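Local coordinates for protein DNA polymerase (PDB 5MDN) that probably catalyses template-directed DNA synthesis as a family B DNA polymerase, adding nucleotides from deoxynucleoside triphosphates to a growing strand and releasing diphosphate, at residues V12-P17 with K87-D91; R252-L256 with V270-A274; E444-G450 with R460-P465. All coordinates share one frame; numbering follows the deposited sequence.

Contact 1. Residues V12-P17 with K87-D91; sequences VVGGVP and KVPED
V88 meets V12, G15 and P17 through a single methyl group, a good illustration of how one branched side chain can serve several partners at once. With chi1 at -68°, V88 CG1 stands opposite its own carbonyl carbon, beside the backbone N, and from there reaches into the bend of V12-P17. V12 CG1 touches it at 3.7 Å, the two valines crossing at about a right angle. P17 CD, also met crosswise, lies 4.0 Å from V88 CG1, and the carbonyl oxygen of G15 packs against the same methyl. V12 is thus divided between two neighbours: CG1 goes to V88, while CG2 faces the carboxylate of E90, which approaches from the opposite direction. The E90 chain bends at chi2 (82°), and this fold swings OE2 back over V12 CG2, at 3.3 Å, in plain van der Waals contact.

V12-P17 is the connection of a beta hairpin, joining edge strand 5-12 to strand 17-24, and an inverse gamma turn centred on V13 helps reverse the chain. K87-D91 carries strand 77-86 of a separate antiparallel sheet into helix 92-100, so the contact brings a hairpin tip of one N-terminal sheet against the exit from another. G14 and G15 both have positive phi within this reversal.

The prolines form the more buried side. P17 CB rests on P89 CD at 3.8 Å, the rings set at a slant to each other, and both also touch Y115 of helix 115-123. P17 CG and CD lie against the carbonyl oxygen of K87. A bend at chi3 (76°) brings K87 CE to 4.1 Å from G15 O; a further bend at chi4 sets the direction of NZ, which makes a long, weak ion pair with E65.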
ATOM      1  N   VAL A  12      10.356  27.313   7.956  1.00 68.93           N
ATOM      2  CA  VAL A  12      11.327  27.873   8.896  1.00 71.51           C
ATOM      3  C   VAL A  12      11.349  29.378   8.651  1.00 75.67           C
ATOM      4  O   VAL A  12      12.160  29.893   7.874  1.00 77.11           O
ATOM      5  CB  VAL A  12      12.719  27.256   8.739  1.00 70.73           C
ATOM      6  CG1 VAL A  12      13.645  27.753   9.838  1.00 73.20           C
ATOM      7  CG2 VAL A  12      12.629  25.736   8.759  1.00 68.84           C
ATOM      8  N   VAL A  13      10.451  30.100   9.319  1.00 75.01           N
ATOM      9  CA  VAL A  13      10.317  31.539   9.126  1.00 78.61           C
ATOM     10  C   VAL A  13      11.428  32.261   9.885  1.00 79.88           C
ATOM     11  O   VAL A  13      11.268  32.648  11.047  1.00 78.04           O
ATOM     12  CB  VAL A  13       8.908  32.016   9.542  1.00 81.26           C
ATOM     13  CG1 VAL A  13       8.509  31.459  10.913  1.00 82.36           C
ATOM     14  CG2 VAL A  13       8.799  33.536   9.498  1.00 79.60           C
ATOM     15  N   GLY A  14      12.568  32.450   9.226  1.00 80.17           N
ATOM     16  CA  GLY A  14      13.696  33.136   9.826  1.00 77.61           C
ATOM     17  C   GLY A  14      14.220  32.515  11.107  1.00 78.13           C
ATOM     18  O   GLY A  14      14.214  33.154  12.163  1.00 72.60           O
ATOM     19  N   GLY A  15      14.679  31.269  11.025  1.00 78.53           N
ATOM     20  CA  GLY A  15      15.326  30.614  12.144  1.00 76.56           C
ATOM     21  C   GLY A  15      14.419  30.087  13.233  1.00 74.05           C
ATOM     22  O   GLY A  15      14.924  29.662  14.279  1.00 76.47           O
ATOM     23  N   VAL A  16      13.100  30.089  13.031  1.00 75.87           N
ATOM     24  CA  VAL A  16      12.158  29.516  13.982  1.00 73.98           C
ATOM     25  C   VAL A  16      11.163  28.654  13.215  1.00 67.02           C
ATOM     26  O   VAL A  16      10.475  29.153  12.320  1.00 71.02           O
ATOM     27  CB  VAL A  16      11.423  30.583  14.814  1.00 75.45           C
ATOM     28  CG1 VAL A  16      11.154  31.827  13.991  1.00 76.20           C
ATOM     29  CG2 VAL A  16      10.121  30.022  15.376  1.00 78.62           C
ATOM     30  N   PRO A  17      11.055  27.359  13.513  1.00 61.71           N
ATOM     31  CA  PRO A  17      10.178  26.485  12.727  1.00 59.95           C
ATOM     32  C   PRO A  17       8.719  26.676  13.102  1.00 60.42           C
ATOM     33  O   PRO A  17       8.371  26.857  14.272  1.00 66.77           O
ATOM     34  CB  PRO A  17      10.668  25.077  13.091  1.00 60.59           C
ATOM     35  CG  PRO A  17      11.207  25.227  14.472  1.00 61.19           C
ATOM     36  CD  PRO A  17      11.759  26.628  14.579  1.00 60.04           C
ATOM     37  N   LYS A  87      17.070  24.224  17.609  1.00 59.55           N
ATOM     38  CA  LYS A  87      16.322  25.410  17.203  1.00 61.84           C
ATOM     39  C   LYS A  87      15.507  25.149  15.942  1.00 55.36           C
ATOM     40  O   LYS A  87      14.361  25.597  15.844  1.00 49.19           O
ATOM     41  CB  LYS A  87      17.266  26.597  16.995  1.00 68.46           C
ATOM     42  CG  LYS A  87      17.678  27.299  18.286  1.00 73.65           C
ATOM     43  CD  LYS A  87      18.292  28.664  18.004  1.00 76.74           C
ATOM     44  CE  LYS A  87      17.233  29.699  17.643  1.00 79.39           C
ATOM     45  NZ  LYS A  87      16.811  30.508  18.823  1.00 77.82           N
ATOM     46  N   VAL A  88      16.067  24.421  14.978  1.00 57.89           N
ATOM     47  CA  VAL A  88      15.351  24.088  13.747  1.00 59.07           C
ATOM     48  C   VAL A  88      15.550  22.607  13.440  1.00 57.53           C
ATOM     49  O   VAL A  88      16.561  22.020  13.852  1.00 58.85           O
ATOM     50  CB  VAL A  88      15.811  24.970  12.574  1.00 59.46           C
ATOM     51  CG1 VAL A  88      15.384  26.416  12.790  1.00 58.06           C
ATOM     52  CG2 VAL A  88      17.312  24.874  12.386  1.00 59.55           C
ATOM     53  N   PRO A  89      14.613  21.962  12.735  1.00 55.11           N
ATOM     54  CA  PRO A  89      14.746  20.513  12.483  1.00 55.91           C
ATOM     55  C   PRO A  89      15.987  20.123  11.697  1.00 58.54           C
ATOM     56  O   PRO A  89      16.484  19.002  11.862  1.00 58.50           O
ATOM     57  CB  PRO A  89      13.467  20.175  11.705  1.00 53.85           C
ATOM     58  CG  PRO A  89      12.498  21.243  12.070  1.00 53.50           C
ATOM     59  CD  PRO A  89      13.312  22.486  12.285  1.00 53.66           C
ATOM     60  N   GLU A  90      16.483  20.999  10.820  1.00 56.07           N
ATOM     61  CA  GLU A  90      17.613  20.643   9.968  1.00 61.26           C
ATOM     62  C   GLU A  90      18.860  20.294  10.776  1.00 59.34           C
ATOM     63  O   GLU A  90      19.658  19.452  10.349  1.00 56.93           O
ATOM     64  CB  GLU A  90      17.895  21.776   8.979  1.00 70.77           C
ATOM     65  CG  GLU A  90      16.762  22.017   7.976  1.00 79.36           C
ATOM     66  CD  GLU A  90      15.632  22.876   8.529  1.00 82.91           C
ATOM     67  OE1 GLU A  90      15.293  22.727   9.722  1.00 79.91           O
ATOM     68  OE2 GLU A  90      15.071  23.688   7.762  1.00 89.22           O
ATOM     69  N   ASP A  91      19.053  20.927  11.933  1.00 68.08           N
ATOM     70  CA  ASP A  91      20.260  20.724  12.728  1.00 67.30           C
ATOM     71  C   ASP A  91      20.234  19.448  13.564  1.00 60.75           C
ATOM     72  O   ASP A  91      21.219  19.169  14.258  1.00 59.48           O
ATOM     73  CB  ASP A  91      20.492  21.921  13.655  1.00 73.10           C
ATOM     74  CG  ASP A  91      20.572  23.236  12.908  1.00 78.57           C
ATOM     75  OD1 ASP A  91      20.989  23.233  11.731  1.00 79.21           O
ATOM     76  OD2 ASP A  91      20.233  24.277  13.508  1.00 84.54           O
TER

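Contact 2. Residues R252-L256 with V270-A274; sequences RVDRL and VVGRA
Chi1 of R255 (-75°) sets CG anti to the carbonyl carbon, and R273 turns sharply at chi3 (60°), which brings its guanidinium beneath that CG. The setting is the exonuclease domain, of the RNase H clan, where a type II beta turn from V270 to R273 packs against the loop R252-L256. R255 CG sits 3.4 Å above the R273 plane, toward its rim; beyond CG the R255 chain runs extended to NE. R255 NE and R273 NH2 are 3.4 Å apart, a proximity explained by a common anion: both form salt bridges with D223 OD1. R255 has a second acidic partner, D225, at NH2, and R273 NE donates to the carbonyl of P224. An alanine in place of R255 is likely to leave D225 without its charge partner, D223 with one arginine fewer, and R273 without the CG that packs on its face.

Between the backbones, R255 N donates to V271 O over 3.1 Å in a nearly straight bond (174°). G272 takes the third turn position with positive phi, and its N donates to OD2 of D7, which with D363 binds a magnesium ion; the turn therefore borders a metal site. Apolar contacts flank the polar middle: V253 CG2 meets V270 CG1 at 3.9 Å, and L256 CD2 reaches V271 CG1 at 3.7 Å, with F22 of strand 17-24 touching both L256 and V271. D254 lies alongside V271, OD2 next to V271 CB, while its OD1 also accepts from G258 N and closes an Asx turn by accepting from L256 N at 2.9 Å, met from above the carboxylate plane.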
ATOM      1  N   ARG A 252       0.950  25.129 -10.429  1.00 55.91           N
ATOM      2  CA  ARG A 252       0.559  25.677  -9.129  1.00 57.79           C
ATOM      3  C   ARG A 252      -0.835  25.169  -8.786  1.00 55.43           C
ATOM      4  O   ARG A 252      -1.842  25.798  -9.106  1.00 55.83           O
ATOM      5  CB  ARG A 252       0.605  27.198  -9.150  1.00 62.25           C
ATOM      6  CG  ARG A 252       1.980  27.779  -9.406  1.00 67.73           C
ATOM      7  CD  ARG A 252       1.920  29.295  -9.407  1.00 74.87           C
ATOM      8  NE  ARG A 252       0.969  29.797 -10.396  1.00 84.75           N
ATOM      9  CZ  ARG A 252      -0.234  30.278 -10.097  1.00 88.63           C
ATOM     10  NH1 ARG A 252      -0.631  30.328  -8.832  1.00 85.98           N
ATOM     11  NH2 ARG A 252      -1.039  30.711 -11.057  1.00 89.37           N
ATOM     12  N   VAL A 253      -0.897  24.018  -8.118  1.00 57.73           N
ATOM     13  CA  VAL A 253      -2.171  23.379  -7.814  1.00 55.59           C
ATOM     14  C   VAL A 253      -2.513  23.371  -6.326  1.00 55.45           C
ATOM     15  O   VAL A 253      -3.688  23.168  -5.985  1.00 55.97           O
ATOM     16  CB  VAL A 253      -2.227  21.944  -8.378  1.00 52.70           C
ATOM     17  CG1 VAL A 253      -2.186  21.970  -9.896  1.00 52.98           C
ATOM     18  CG2 VAL A 253      -1.090  21.110  -7.818  1.00 51.99           C
ATOM     19  N   ASP A 254      -1.547  23.578  -5.431  1.00 53.95           N
ATOM     20  CA  ASP A 254      -1.859  23.504  -4.011  1.00 54.19           C
ATOM     21  C   ASP A 254      -2.557  24.784  -3.544  1.00 53.48           C
ATOM     22  O   ASP A 254      -2.729  25.746  -4.299  1.00 55.53           O
ATOM     23  CB  ASP A 254      -0.595  23.181  -3.205  1.00 55.22           C
ATOM     24  CG  ASP A 254       0.390  24.345  -3.099  1.00 54.25           C
ATOM     25  OD1 ASP A 254       0.003  25.530  -3.170  1.00 54.22           O
ATOM     26  OD2 ASP A 254       1.591  24.058  -2.915  1.00 52.39           O
ATOM     27  N   ARG A 255      -2.973  24.796  -2.276  1.00 55.54           N
ATOM     28  CA  ARG A 255      -3.805  25.877  -1.758  1.00 58.06           C
ATOM     29  C   ARG A 255      -3.039  27.163  -1.465  1.00 60.08           C
ATOM     30  O   ARG A 255      -3.676  28.176  -1.157  1.00 67.64           O
ATOM     31  CB  ARG A 255      -4.577  25.419  -0.516  1.00 58.39           C
ATOM     32  CG  ARG A 255      -5.738  24.498  -0.862  1.00 57.86           C
ATOM     33  CD  ARG A 255      -6.866  24.616   0.155  1.00 57.61           C
ATOM     34  NE  ARG A 255      -8.047  23.851  -0.246  1.00 58.76           N
ATOM     35  CZ  ARG A 255      -8.526  22.783   0.384  1.00 58.84           C
ATOM     36  NH1 ARG A 255      -7.928  22.320   1.473  1.00 59.01           N
ATOM     37  NH2 ARG A 255      -9.614  22.178  -0.077  1.00 56.79           N
ATOM     38  N   LEU A 256      -1.711  27.157  -1.534  1.00 58.49           N
ATOM     39  CA  LEU A 256      -0.924  28.380  -1.393  1.00 58.18           C
ATOM     40  C   LEU A 256      -0.189  28.699  -2.690  1.00 58.71           C
ATOM     41  O   LEU A 256       0.943  29.190  -2.685  1.00 58.78           O
ATOM     42  CB  LEU A 256       0.055  28.290  -0.223  1.00 58.23           C
ATOM     43  CG  LEU A 256      -0.492  28.162   1.205  1.00 58.34           C
ATOM     44  CD1 LEU A 256      -1.599  29.179   1.461  1.00 57.90           C
ATOM     45  CD2 LEU A 256      -0.963  26.746   1.523  1.00 61.71           C
ATOM     46  N   VAL A 270       0.807  17.808  -2.069  1.00 44.75           N
ATOM     47  CA  VAL A 270       0.112  18.979  -2.587  1.00 44.55           C
ATOM     48  C   VAL A 270      -0.400  19.723  -1.361  1.00 43.95           C
ATOM     49  O   VAL A 270      -1.410  19.330  -0.764  1.00 47.27           O
ATOM     50  CB  VAL A 270      -1.025  18.609  -3.545  1.00 46.52           C
ATOM     51  CG1 VAL A 270      -1.633  19.857  -4.152  1.00 46.61           C
ATOM     52  CG2 VAL A 270      -0.520  17.676  -4.636  1.00 48.03           C
ATOM     53  N   VAL A 271       0.309  20.788  -0.974  1.00 44.96           N
ATOM     54  CA  VAL A 271       0.090  21.431   0.319  1.00 46.03           C
ATOM     55  C   VAL A 271      -1.362  21.869   0.458  1.00 48.12           C
ATOM     56  O   VAL A 271      -1.947  22.457  -0.459  1.00 49.15           O
ATOM     57  CB  VAL A 271       1.055  22.613   0.489  1.00 44.76           C
ATOM     58  CG1 VAL A 271       0.672  23.451   1.700  1.00 45.96           C
ATOM     59  CG2 VAL A 271       2.487  22.113   0.616  1.00 43.65           C
ATOM     60  N   GLY A 272      -1.948  21.584   1.618  1.00 46.48           N
ATOM     61  CA  GLY A 272      -3.315  21.959   1.910  1.00 48.25           C
ATOM     62  C   GLY A 272      -4.372  21.043   1.341  1.00 49.91           C
ATOM     63  O   GLY A 272      -5.552  21.414   1.338  1.00 55.05           O
ATOM     64  N   ARG A 273      -3.994  19.856   0.871  1.00 50.46           N
ATOM     65  CA  ARG A 273      -4.958  18.883   0.376  1.00 52.10           C
ATOM     66  C   ARG A 273      -4.304  17.509   0.364  1.00 53.16           C
ATOM     67  O   ARG A 273      -3.080  17.382   0.447  1.00 51.37           O
ATOM     68  CB  ARG A 273      -5.484  19.261  -1.016  1.00 51.97           C
ATOM     69  CG  ARG A 273      -4.483  19.977  -1.908  1.00 52.99           C
ATOM     70  CD  ARG A 273      -5.096  20.298  -3.264  1.00 53.94           C
ATOM     71  NE  ARG A 273      -6.272  21.157  -3.147  1.00 55.51           N
ATOM     72  CZ  ARG A 273      -6.368  22.372  -3.678  1.00 57.58           C
ATOM     73  NH1 ARG A 273      -5.358  22.877  -4.372  1.00 54.09           N
ATOM     74  NH2 ARG A 273      -7.479  23.081  -3.519  1.00 59.03           N
ATOM     75  N   ALA A 274      -5.142  16.479   0.265  1.00 50.64           N
ATOM     76  CA  ALA A 274      -4.703  15.089   0.342  1.00 49.17           C
ATOM     77  C   ALA A 274      -4.554  14.526  -1.069  1.00 47.30           C
ATOM     78  O   ALA A 274      -5.549  14.311  -1.768  1.00 50.25           O
ATOM     79  CB  ALA A 274      -5.688  14.260   1.163  1.00 50.20           C
TER

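Contact 3. Residues E444-G450 with R460-P465; sequences EPDPPEG and RFRKAP
R460 projects from its strand into the bend made by E444 and D446, the more closely packed end of a contact that frays toward solvent elsewhere. The frame is a two-stranded antiparallel hairpin, 451-453 with 460-462, in the polymerase half of the chain; E444-G450 leads into its first strand and R460-P465 leaves along its second. Flat groups decide the fit at R460. E444 CB covers one face of the guanidinium, 3.2 Å above the plane and toward the rim, whereas D446 OD1 comes in at the edge and makes a salt bridge with NH2. The modelled OD1 to NH2 length of 2.5 Å is doubtful at this resolution. R460 NH2 also gives a weak bond to E444 O at 3.1 Å, so one nitrogen serves two acceptors, while the two carboxylate planes stand steeply to the guanidinium, 77° away for D446. R462 bends at chi3 (55°) to bring its guanidinium under P447, whose CG sits over one face, 3.8 Å from NH2.

On the other face of the strand F461 turns inward, against V530 and S533 of helix 528-551. The margin is looser: the E444 carboxylate points away from R460, and K463 runs its chain outward past E449 O, CD being its nearest atom there. The nearby carboxylate oxygen E449 OE2 stays beyond salt-bridge range of R462 NH2.

A type I turn from P447 to G450 reverses the loop and delivers G450 O to K463 N, a weak bond of 3.4 Å. Beside it the E449 chain folds over A464, its CG 3.4 Å from A464 CB.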
ATOM      1  N   GLU A 444      16.610 -14.977  35.866  1.00102.07           N
ATOM      2  CA  GLU A 444      15.329 -15.675  35.886  1.00108.38           C
ATOM      3  C   GLU A 444      14.584 -15.640  37.222  1.00106.78           C
ATOM      4  O   GLU A 444      13.928 -16.631  37.560  1.00113.63           O
ATOM      5  CB  GLU A 444      15.511 -17.127  35.444  1.00114.41           C
ATOM      6  CG  GLU A 444      16.019 -17.273  34.016  1.00113.85           C
ATOM      7  CD  GLU A 444      17.511 -17.486  33.939  1.00114.02           C
ATOM      8  OE1 GLU A 444      18.182 -17.333  34.978  1.00117.61           O
ATOM      9  OE2 GLU A 444      18.012 -17.798  32.839  1.00110.95           O
ATOM     10  N   PRO A 445      14.647 -14.552  38.035  1.00107.55           N
ATOM     11  CA  PRO A 445      13.693 -14.476  39.148  1.00103.39           C
ATOM     12  C   PRO A 445      12.277 -14.346  38.618  1.00 93.41           C
ATOM     13  O   PRO A 445      11.916 -13.316  38.040  1.00 89.80           O
ATOM     14  CB  PRO A 445      14.124 -13.221  39.916  1.00110.26           C
ATOM     15  CG  PRO A 445      15.531 -13.028  39.572  1.00113.44           C
ATOM     16  CD  PRO A 445      15.669 -13.494  38.153  1.00111.96           C
ATOM     17  N   ASP A 446      11.473 -15.382  38.796  1.00 94.84           N
ATOM     18  CA  ASP A 446      10.047 -15.277  38.521  1.00 94.50           C
ATOM     19  C   ASP A 446       9.416 -14.318  39.519  1.00 95.28           C
ATOM     20  O   ASP A 446       9.445 -14.591  40.727  1.00 98.41           O
ATOM     21  CB  ASP A 446       9.385 -16.650  38.607  1.00 93.18           C
ATOM     22  CG  ASP A 446       9.946 -17.633  37.599  1.00 91.42           C
ATOM     23  OD1 ASP A 446      11.112 -17.462  37.186  1.00 92.99           O
ATOM     24  OD2 ASP A 446       9.222 -18.578  37.218  1.00 86.37           O
ATOM     25  N   PRO A 447       8.858 -13.194  39.080  1.00 89.61           N
ATOM     26  CA  PRO A 447       8.220 -12.267  40.016  1.00 89.54           C
ATOM     27  C   PRO A 447       7.043 -12.931  40.706  1.00 87.62           C
ATOM     28  O   PRO A 447       6.477 -13.903  40.184  1.00 80.01           O
ATOM     29  CB  PRO A 447       7.766 -11.108  39.114  1.00 91.75           C
ATOM     30  CG  PRO A 447       8.620 -11.220  37.887  1.00 92.04           C
ATOM     31  CD  PRO A 447       8.837 -12.688  37.698  1.00 90.30           C
ATOM     32  N   PRO A 448       6.666 -12.454  41.895  1.00 86.83           N
ATOM     33  CA  PRO A 448       5.513 -13.048  42.596  1.00 89.86           C
ATOM     34  C   PRO A 448       4.249 -13.130  41.755  1.00 88.01           C
ATOM     35  O   PRO A 448       3.458 -14.066  41.936  1.00 89.74           O
ATOM     36  CB  PRO A 448       5.332 -12.123  43.804  1.00 92.52           C
ATOM     37  CG  PRO A 448       6.693 -11.565  44.054  1.00 90.79           C
ATOM     38  CD  PRO A 448       7.334 -11.417  42.701  1.00 88.38           C
ATOM     39  N   GLU A 449       4.028 -12.176  40.843  1.00 85.86           N
ATOM     40  CA  GLU A 449       2.831 -12.221  40.006  1.00 81.54           C
ATOM     41  C   GLU A 449       2.819 -13.443  39.095  1.00 77.09           C
ATOM     42  O   GLU A 449       1.742 -13.912  38.707  1.00 72.82           O
ATOM     43  CB  GLU A 449       2.701 -10.937  39.184  1.00 80.72           C
ATOM     44  CG  GLU A 449       4.011 -10.337  38.702  1.00 83.49           C
ATOM     45  CD  GLU A 449       4.585  -9.332  39.682  1.00 84.88           C
ATOM     46  OE1 GLU A 449       4.960  -9.738  40.802  1.00 96.11           O
ATOM     47  OE2 GLU A 449       4.649  -8.132  39.339  1.00 79.92           O
ATOM     48  N   GLY A 450       3.985 -13.971  38.745  1.00 77.28           N
ATOM     49  CA  GLY A 450       4.087 -15.213  38.006  1.00 78.76           C
ATOM     50  C   GLY A 450       4.702 -15.026  36.633  1.00 79.80           C
ATOM     51  O   GLY A 450       5.077 -13.926  36.224  1.00 84.82           O
ATOM     52  N   ARG A 460      10.180 -17.187  28.289  1.00 76.18           N
ATOM     53  CA  ARG A 460       9.466 -16.853  29.514  1.00 77.38           C
ATOM     54  C   ARG A 460       9.084 -15.380  29.521  1.00 73.70           C
ATOM     55  O   ARG A 460       9.866 -14.522  29.100  1.00 70.10           O
ATOM     56  CB  ARG A 460      10.306 -17.178  30.748  1.00 82.36           C
ATOM     57  CG  ARG A 460      11.745 -17.518  30.439  1.00 85.78           C
ATOM     58  CD  ARG A 460      12.430 -18.046  31.681  1.00 90.06           C
ATOM     59  NE  ARG A 460      12.235 -17.153  32.818  1.00 96.10           N
ATOM     60  CZ  ARG A 460      12.300 -17.531  34.091  1.00102.41           C
ATOM     61  NH1 ARG A 460      12.560 -18.794  34.403  1.00112.54           N
ATOM     62  NH2 ARG A 460      12.109 -16.640  35.054  1.00101.53           N
ATOM     63  N   PHE A 461       7.874 -15.094  29.999  1.00 71.90           N
ATOM     64  CA  PHE A 461       7.317 -13.751  29.952  1.00 68.74           C
ATOM     65  C   PHE A 461       6.647 -13.405  31.273  1.00 67.91           C
ATOM     66  O   PHE A 461       6.097 -14.269  31.964  1.00 67.77           O
ATOM     67  CB  PHE A 461       6.303 -13.591  28.810  1.00 68.56           C
ATOM     68  CG  PHE A 461       6.913 -13.683  27.438  1.00 69.01           C
ATOM     69  CD1 PHE A 461       7.193 -14.918  26.878  1.00 67.62           C
ATOM     70  CD2 PHE A 461       7.192 -12.541  26.703  1.00 68.54           C
ATOM     71  CE1 PHE A 461       7.748 -15.015  25.618  1.00 65.70           C
ATOM     72  CE2 PHE A 461       7.750 -12.632  25.435  1.00 67.11           C
ATOM     73  CZ  PHE A 461       8.027 -13.873  24.895  1.00 67.28           C
ATOM     74  N   ARG A 462       6.655 -12.153  31.619  1.00 64.89           N
ATOM     75  CA  ARG A 462       6.048 -11.798  32.836  1.00 65.42           C
ATOM     76  C   ARG A 462       4.610 -11.633  32.674  1.00 61.05           C
ATOM     77  O   ARG A 462       4.176 -11.060  31.754  1.00 59.11           O
ATOM     78  CB  ARG A 462       6.578 -10.473  33.313  1.00 69.80           C
ATOM     79  CG  ARG A 462       8.057 -10.329  33.131  1.00 75.26           C
ATOM     80  CD  ARG A 462       8.447  -8.884  33.271  1.00 77.48           C
ATOM     81  NE  ARG A 462       7.981  -8.365  34.532  1.00 78.17           N
ATOM     82  CZ  ARG A 462       8.784  -8.108  35.548  1.00 80.41           C
ATOM     83  NH1 ARG A 462      10.080  -8.335  35.426  1.00 79.04           N
ATOM     84  NH2 ARG A 462       8.288  -7.631  36.670  1.00 79.16           N
ATOM     85  N   LYS A 463       3.874 -12.164  33.610  1.00 63.50           N
ATOM     86  CA  LYS A 463       2.447 -12.016  33.688  1.00 66.88           C
ATOM     87  C   LYS A 463       2.070 -10.631  34.209  1.00 65.47           C
ATOM     88  O   LYS A 463       1.029 -10.124  33.885  1.00 59.75           O
ATOM     89  CB  LYS A 463       1.980 -13.039  34.695  1.00 71.38           C
ATOM     90  CG  LYS A 463       0.702 -13.774  34.379  1.00 76.67           C
ATOM     91  CD  LYS A 463       0.615 -15.094  35.135  1.00 79.90           C
ATOM     92  CE  LYS A 463      -0.834 -15.447  35.476  1.00 83.18           C
ATOM     93  NZ  LYS A 463      -1.027 -16.754  36.167  1.00 83.79           N
ATOM     94  N   ALA A 464       2.987 -10.106  35.032  1.00 67.78           N
ATOM     95  CA  ALA A 464       3.121  -8.875  35.814  1.00 65.48           C
ATOM     96  C   ALA A 464       2.298  -7.689  35.497  1.00 64.88           C
ATOM     97  O   ALA A 464       1.113  -7.700  35.681  1.00 65.75           O
ATOM     98  CB  ALA A 464       4.605  -8.524  35.917  1.00 64.41           C
ATOM     99  N   PRO A 465       2.960  -6.622  35.122  1.00 64.05           N
ATOM    100  CA  PRO A 465       2.389  -5.373  34.692  1.00 62.09           C
ATOM    101  C   PRO A 465       2.314  -5.532  33.199  1.00 58.66           C
ATOM    102  O   PRO A 465       3.287  -5.836  32.585  1.00 54.89           O
ATOM    103  CB  PRO A 465       3.471  -4.404  35.052  1.00 63.23           C
ATOM    104  CG  PRO A 465       4.707  -5.177  34.871  1.00 62.82           C
ATOM    105  CD  PRO A 465       4.406  -6.566  35.277  1.00 62.02           C
TER

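Contact 2 is the buried member of the set, while contacts 1 and 3 lie at the surface, about 47 Å apart between centres. Chemistry follows place. Near a magnesium site, contact 2 combines paired arginines, aspartates from beyond its segments and a straight backbone bond; contact 1 has no hydrogen bond across its segments and relies on valine and proline contacts; contact 3 centres its one salt bridge on a partly exposed arginine and otherwise has weak bonds. Contacts 1 and 2 both touch the hairpin of strands 5-12 and 17-24, contact 1 at its turn, contact 2 through D7 and F22. Contact 3 lies in the polymerase part of the chain, about 53 Å between centres from contact 2.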